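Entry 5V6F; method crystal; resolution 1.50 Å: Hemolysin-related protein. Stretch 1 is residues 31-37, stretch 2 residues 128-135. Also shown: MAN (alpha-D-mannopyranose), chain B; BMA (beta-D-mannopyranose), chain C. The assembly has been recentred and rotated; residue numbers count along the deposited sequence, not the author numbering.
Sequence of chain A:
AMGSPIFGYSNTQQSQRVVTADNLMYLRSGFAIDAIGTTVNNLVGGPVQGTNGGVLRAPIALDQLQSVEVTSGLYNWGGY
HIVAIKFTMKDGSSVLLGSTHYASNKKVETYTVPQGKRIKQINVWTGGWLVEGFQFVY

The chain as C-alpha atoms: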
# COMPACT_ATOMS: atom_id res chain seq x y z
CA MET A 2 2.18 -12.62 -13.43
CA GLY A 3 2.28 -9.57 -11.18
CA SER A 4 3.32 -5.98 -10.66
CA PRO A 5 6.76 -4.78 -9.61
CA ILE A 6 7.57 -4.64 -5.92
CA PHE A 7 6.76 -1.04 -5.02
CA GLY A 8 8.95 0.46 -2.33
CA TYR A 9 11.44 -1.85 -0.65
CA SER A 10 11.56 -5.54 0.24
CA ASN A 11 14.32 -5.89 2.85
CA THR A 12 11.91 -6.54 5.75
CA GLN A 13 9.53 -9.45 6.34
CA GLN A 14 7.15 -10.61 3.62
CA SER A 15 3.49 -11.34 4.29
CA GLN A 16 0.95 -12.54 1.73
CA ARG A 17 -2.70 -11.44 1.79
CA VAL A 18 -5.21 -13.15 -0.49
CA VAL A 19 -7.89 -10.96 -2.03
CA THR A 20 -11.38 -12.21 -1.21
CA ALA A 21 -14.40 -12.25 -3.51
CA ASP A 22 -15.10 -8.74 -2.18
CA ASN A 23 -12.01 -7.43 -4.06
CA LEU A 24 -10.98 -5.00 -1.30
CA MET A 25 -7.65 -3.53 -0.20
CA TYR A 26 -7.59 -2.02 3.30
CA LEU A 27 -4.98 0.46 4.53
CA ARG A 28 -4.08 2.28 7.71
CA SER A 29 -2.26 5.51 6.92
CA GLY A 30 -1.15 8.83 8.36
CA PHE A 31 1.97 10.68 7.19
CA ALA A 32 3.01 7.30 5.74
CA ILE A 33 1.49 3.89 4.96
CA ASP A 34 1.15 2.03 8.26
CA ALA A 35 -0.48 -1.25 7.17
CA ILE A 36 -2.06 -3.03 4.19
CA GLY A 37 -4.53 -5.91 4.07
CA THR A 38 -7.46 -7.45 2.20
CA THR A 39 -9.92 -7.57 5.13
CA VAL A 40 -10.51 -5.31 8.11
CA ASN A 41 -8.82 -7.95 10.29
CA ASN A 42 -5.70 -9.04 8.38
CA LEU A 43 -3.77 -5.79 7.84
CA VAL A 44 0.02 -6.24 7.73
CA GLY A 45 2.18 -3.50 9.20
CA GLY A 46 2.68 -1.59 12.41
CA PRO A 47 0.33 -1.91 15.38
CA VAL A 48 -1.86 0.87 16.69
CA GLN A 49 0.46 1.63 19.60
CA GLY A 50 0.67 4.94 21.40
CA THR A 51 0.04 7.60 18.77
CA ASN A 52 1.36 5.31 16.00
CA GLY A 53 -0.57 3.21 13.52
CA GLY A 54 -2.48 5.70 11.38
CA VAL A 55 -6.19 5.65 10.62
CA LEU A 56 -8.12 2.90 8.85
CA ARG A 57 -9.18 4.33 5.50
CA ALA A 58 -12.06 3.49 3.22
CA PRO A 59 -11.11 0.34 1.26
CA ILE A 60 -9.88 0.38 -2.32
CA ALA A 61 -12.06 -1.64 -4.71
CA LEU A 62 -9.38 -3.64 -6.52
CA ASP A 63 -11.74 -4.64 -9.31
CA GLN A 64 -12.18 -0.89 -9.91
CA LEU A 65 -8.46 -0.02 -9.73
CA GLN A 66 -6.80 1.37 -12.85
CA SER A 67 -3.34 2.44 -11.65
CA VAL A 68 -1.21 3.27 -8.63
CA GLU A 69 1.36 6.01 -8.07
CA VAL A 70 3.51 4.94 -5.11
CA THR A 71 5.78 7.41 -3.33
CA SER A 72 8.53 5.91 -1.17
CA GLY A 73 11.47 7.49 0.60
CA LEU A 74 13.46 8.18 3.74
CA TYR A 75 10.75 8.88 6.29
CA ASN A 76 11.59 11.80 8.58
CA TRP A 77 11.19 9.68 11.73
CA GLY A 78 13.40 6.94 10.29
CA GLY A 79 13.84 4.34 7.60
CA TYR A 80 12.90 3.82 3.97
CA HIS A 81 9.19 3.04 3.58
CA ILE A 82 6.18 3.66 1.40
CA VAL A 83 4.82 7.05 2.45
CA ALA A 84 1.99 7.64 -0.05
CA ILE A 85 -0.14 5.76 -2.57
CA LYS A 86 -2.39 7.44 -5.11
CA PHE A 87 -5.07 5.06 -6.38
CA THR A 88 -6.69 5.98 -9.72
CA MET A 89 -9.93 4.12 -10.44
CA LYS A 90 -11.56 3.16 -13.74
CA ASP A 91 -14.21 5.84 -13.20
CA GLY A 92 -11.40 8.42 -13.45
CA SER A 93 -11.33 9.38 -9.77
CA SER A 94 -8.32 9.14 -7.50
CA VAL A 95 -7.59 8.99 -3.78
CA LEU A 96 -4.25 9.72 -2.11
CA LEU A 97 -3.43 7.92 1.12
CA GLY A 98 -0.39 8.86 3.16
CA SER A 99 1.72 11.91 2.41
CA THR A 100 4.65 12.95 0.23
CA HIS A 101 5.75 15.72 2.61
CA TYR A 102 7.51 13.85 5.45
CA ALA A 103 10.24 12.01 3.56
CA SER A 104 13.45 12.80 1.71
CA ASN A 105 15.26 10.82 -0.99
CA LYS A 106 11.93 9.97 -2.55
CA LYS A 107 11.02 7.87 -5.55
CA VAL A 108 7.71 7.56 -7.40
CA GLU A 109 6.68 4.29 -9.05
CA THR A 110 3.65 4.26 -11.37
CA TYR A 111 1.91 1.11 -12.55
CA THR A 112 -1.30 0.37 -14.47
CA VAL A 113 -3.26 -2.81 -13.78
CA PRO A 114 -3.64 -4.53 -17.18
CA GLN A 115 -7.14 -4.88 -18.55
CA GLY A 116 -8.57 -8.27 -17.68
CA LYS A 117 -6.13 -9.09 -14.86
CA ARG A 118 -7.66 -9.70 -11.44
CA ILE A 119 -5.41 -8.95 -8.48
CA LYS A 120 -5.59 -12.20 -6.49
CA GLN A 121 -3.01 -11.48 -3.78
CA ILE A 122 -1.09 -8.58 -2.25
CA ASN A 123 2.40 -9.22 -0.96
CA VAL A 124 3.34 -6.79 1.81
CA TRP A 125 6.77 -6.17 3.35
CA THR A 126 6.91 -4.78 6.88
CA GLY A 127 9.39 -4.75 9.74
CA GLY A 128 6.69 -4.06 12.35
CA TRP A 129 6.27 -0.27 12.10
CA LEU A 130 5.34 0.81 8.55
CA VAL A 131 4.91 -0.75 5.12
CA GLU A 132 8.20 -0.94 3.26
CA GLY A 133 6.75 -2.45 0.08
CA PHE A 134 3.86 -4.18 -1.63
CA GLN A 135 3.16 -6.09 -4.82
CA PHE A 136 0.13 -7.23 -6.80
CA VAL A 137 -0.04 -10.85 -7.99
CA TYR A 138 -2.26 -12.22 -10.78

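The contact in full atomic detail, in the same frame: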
# COMPACT_ATOMS: atom_id res chain seq x y z
N PHE A 31 0.93 10.07 8.02
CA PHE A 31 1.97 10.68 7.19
C PHE A 31 2.68 9.66 6.32
O PHE A 31 3.48 10.05 5.46
CB PHE A 31 3.01 11.39 8.06
CG PHE A 31 2.50 12.62 8.78
CD1 PHE A 31 1.17 13.00 8.70
CD2 PHE A 31 3.37 13.39 9.54
CE1 PHE A 31 0.71 14.13 9.37
CE2 PHE A 31 2.92 14.51 10.21
CZ PHE A 31 1.59 14.88 10.12
N ALA A 32 2.43 8.37 6.53
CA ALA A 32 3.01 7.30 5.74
C ALA A 32 1.96 6.20 5.61
O ALA A 32 0.81 6.37 6.01
CB ALA A 32 4.31 6.79 6.37
N ILE A 33 2.36 5.06 5.05
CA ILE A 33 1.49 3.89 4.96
C ILE A 33 1.84 2.97 6.12
O ILE A 33 2.95 2.42 6.18
CB ILE A 33 1.63 3.19 3.60
CG1 ILE A 33 1.25 4.13 2.45
CG2 ILE A 33 0.78 1.92 3.57
CD1 ILE A 33 -0.15 4.75 2.53
N ASP A 34 0.90 2.80 7.05
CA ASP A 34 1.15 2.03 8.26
C ASP A 34 0.90 0.53 8.08
O ASP A 34 1.65 -0.29 8.63
CB ASP A 34 0.27 2.54 9.41
CG ASP A 34 0.60 3.96 9.81
OD1 ASP A 34 0.10 4.90 9.15
OD2 ASP A 34 1.37 4.14 10.78
N ALA A 35 -0.12 0.16 7.31
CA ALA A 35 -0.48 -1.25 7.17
C ALA A 35 -1.37 -1.44 5.95
O ALA A 35 -2.12 -0.55 5.57
CB ALA A 35 -1.19 -1.77 8.42
N ILE A 36 -1.28 -2.64 5.36
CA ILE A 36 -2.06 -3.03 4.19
C ILE A 36 -2.64 -4.42 4.42
O ILE A 36 -1.94 -5.32 4.89
CB ILE A 36 -1.21 -3.03 2.91
CG1 ILE A 36 -0.86 -1.60 2.51
CG2 ILE A 36 -1.93 -3.75 1.76
CD1 ILE A 36 0.14 -1.49 1.37
N GLY A 37 -3.91 -4.60 4.04
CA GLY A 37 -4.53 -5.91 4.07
C GLY A 37 -5.62 -6.07 3.03
O GLY A 37 -5.81 -5.19 2.18
N GLY A 128 7.42 -4.22 11.11
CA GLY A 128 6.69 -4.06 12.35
C GLY A 128 6.31 -2.64 12.70
O GLY A 128 5.69 -2.43 13.75
N TRP A 129 6.65 -1.66 11.87
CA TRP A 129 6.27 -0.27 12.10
C TRP A 129 5.46 0.30 10.94
O TRP A 129 4.33 0.75 11.15
CB TRP A 129 7.52 0.58 12.35
CG TRP A 129 7.25 2.05 12.57
CD1 TRP A 129 6.10 2.61 13.07
CD2 TRP A 129 8.13 3.13 12.28
NE1 TRP A 129 6.23 3.98 13.11
CE2 TRP A 129 7.47 4.33 12.64
CE3 TRP A 129 9.43 3.22 11.76
CZ2 TRP A 129 8.05 5.58 12.48
CZ3 TRP A 129 10.00 4.46 11.61
CH2 TRP A 129 9.32 5.62 11.97
N LEU A 130 6.01 0.29 9.73
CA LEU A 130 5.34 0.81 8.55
C LEU A 130 5.44 -0.23 7.44
O LEU A 130 6.05 -1.29 7.60
CB LEU A 130 5.96 2.14 8.11
CG LEU A 130 5.93 3.25 9.17
CD1 LEU A 130 6.82 4.40 8.76
CD2 LEU A 130 4.51 3.73 9.41
N VAL A 131 4.82 0.09 6.31
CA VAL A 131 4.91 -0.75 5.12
C VAL A 131 6.12 -0.32 4.31
O VAL A 131 6.20 0.84 3.88
CB VAL A 131 3.63 -0.67 4.28
CG1 VAL A 131 3.80 -1.40 2.95
CG2 VAL A 131 2.46 -1.24 5.06
N GLU A 132 7.07 -1.23 4.12
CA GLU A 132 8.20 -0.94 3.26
C GLU A 132 7.91 -1.19 1.79
O GLU A 132 8.45 -0.49 0.93
CB GLU A 132 9.42 -1.77 3.69
CG GLU A 132 10.12 -1.20 4.91
CD GLU A 132 9.37 -1.46 6.20
OE1 GLU A 132 9.09 -2.64 6.50
OE2 GLU A 132 9.04 -0.49 6.92
N GLY A 133 7.05 -2.17 1.47
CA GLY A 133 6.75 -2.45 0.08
C GLY A 133 5.48 -3.25 -0.07
O GLY A 133 4.96 -3.81 0.90
N PHE A 134 4.97 -3.29 -1.30
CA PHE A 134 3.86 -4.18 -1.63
C PHE A 134 3.89 -4.51 -3.11
O PHE A 134 4.56 -3.84 -3.91
CB PHE A 134 2.50 -3.60 -1.21
CG PHE A 134 1.96 -2.54 -2.15
CD1 PHE A 134 2.30 -1.21 -1.99
CD2 PHE A 134 1.07 -2.87 -3.16
CE1 PHE A 134 1.80 -0.23 -2.83
CE2 PHE A 134 0.56 -1.90 -4.01
CZ PHE A 134 0.92 -0.58 -3.84
N GLN A 135 3.16 -5.56 -3.47
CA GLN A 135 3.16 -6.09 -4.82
C GLN A 135 1.82 -6.75 -5.10
O GLN A 135 1.26 -7.42 -4.23
CB GLN A 135 4.30 -7.10 -5.00
CG GLN A 135 4.30 -7.82 -6.33
CD GLN A 135 5.36 -8.89 -6.39
OE1 GLN A 135 5.53 -9.67 -5.45
NE2 GLN A 135 6.10 -8.93 -7.49
C1 MAN B . 1.31 10.10 11.85
C2 MAN B . 0.19 9.44 12.65
C3 MAN B . 0.65 8.07 13.09
C4 MAN B . 1.19 7.24 11.90
C5 MAN B . 2.25 8.05 11.10
C6 MAN B . 2.72 7.37 9.81
O2 MAN B . -0.96 9.24 11.84
O3 MAN B . -0.40 7.36 13.75
O4 MAN B . 1.80 6.05 12.37
O5 MAN B . 1.71 9.33 10.75
O6 MAN B . 1.57 7.11 9.00
C1 BMA C . 5.30 12.54 14.86
C2 BMA C . 5.71 11.34 15.70
C3 BMA C . 6.01 10.14 14.76
C4 BMA C . 4.92 9.94 13.69
C5 BMA C . 4.56 11.27 13.02
C6 BMA C . 3.36 11.16 12.11
O1 BMA C . 4.90 13.57 15.73
O2 BMA C . 4.66 10.95 16.57
O3 BMA C . 6.14 8.93 15.47
O4 BMA C . 5.39 8.99 12.72
O5 BMA C . 4.22 12.23 14.04
O6 BMA C . 2.39 10.36 12.76
O HOH W 1 2.75 2.51 12.48

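Two strands need not run as a continuous ladder to hold each other in place; a single well-formed backbone hydrogen bond, flanked by apolar side chains, can fix their register. The contact between residues 31-37 and 128-135 of this hemolysin-related protein illustrates the principle. The strand at 33-37 and the strand in the later part of stretch 2 cross at 46°, with axes 6.9 Å apart at their closest, so the segments diverge too quickly for pairing along their whole length. The CA atoms of Asp-34 and Leu-130 lie 4.4 Å apart, and around this point the contact is built.

Stretch 2 enters through Gly-128, which makes no contact across the interface but has backbone angles (phi 107°, psi 0°) that by themselves call for glycine. At Trp-129 the side chain leaves CA away from stretch 1, and its ring meets the mannose BMA at its edge, near O4. The backbone serves the contact instead: a water donates to Trp-129 O and to Asp-34 OD2, both at 2.7 Å, joining a carbonyl to a carboxylate that, as two acceptors, could not bond directly. Asp-34 is also committed to sugar, accepting from O6 of MAN at OD1 (2.7 Å) and from O4 of MAN at OD2 (2.5 Å). The same carboxylate thus ties ligand binding to the packing of the two stretches.

Leu-130 begins sideways, but the end of its side chain comes nearer to stretch 1. Leu-130 CD1 lies 4.2 Å from Ala-32 CB, an apolar contact to which CD2 is nearly as close at 4.3 Å; Leu-130 CD2 also packs 3.5 Å from Asp-34 OD2, covering a carboxylate whose polar needs are met by water and sugar.

Val-131 is the centre of the arrangement. Its N donates to Ile-33 O at 3.0 Å with an angle of 171°, nearly linear, and this is the only direct hydrogen bond between the stretches. The side chain points toward stretch 1: Val-131 CG2 lies 3.9 Å from Ile-33 CG2 and 3.6 Å from Ala-35 CA, and Val-131 CG1 lies 4.0 Å from Ile-36 CD1. No residue here has more of its surface covered by the opposing stretch.

Neither Glu-132, whose CA-to-CB bond points away, nor Gly-133 touches stretch 1, and no further backbone hydrogen bond links the stretches. Phe-134 turns toward stretch 1 once more, placing CD1 4.0 Å from Ile-36 CD1. That isoleucine methyl therefore touches both Val-131 and Phe-134, closing a small buried apolar cluster before Gln-135 passes out of reach.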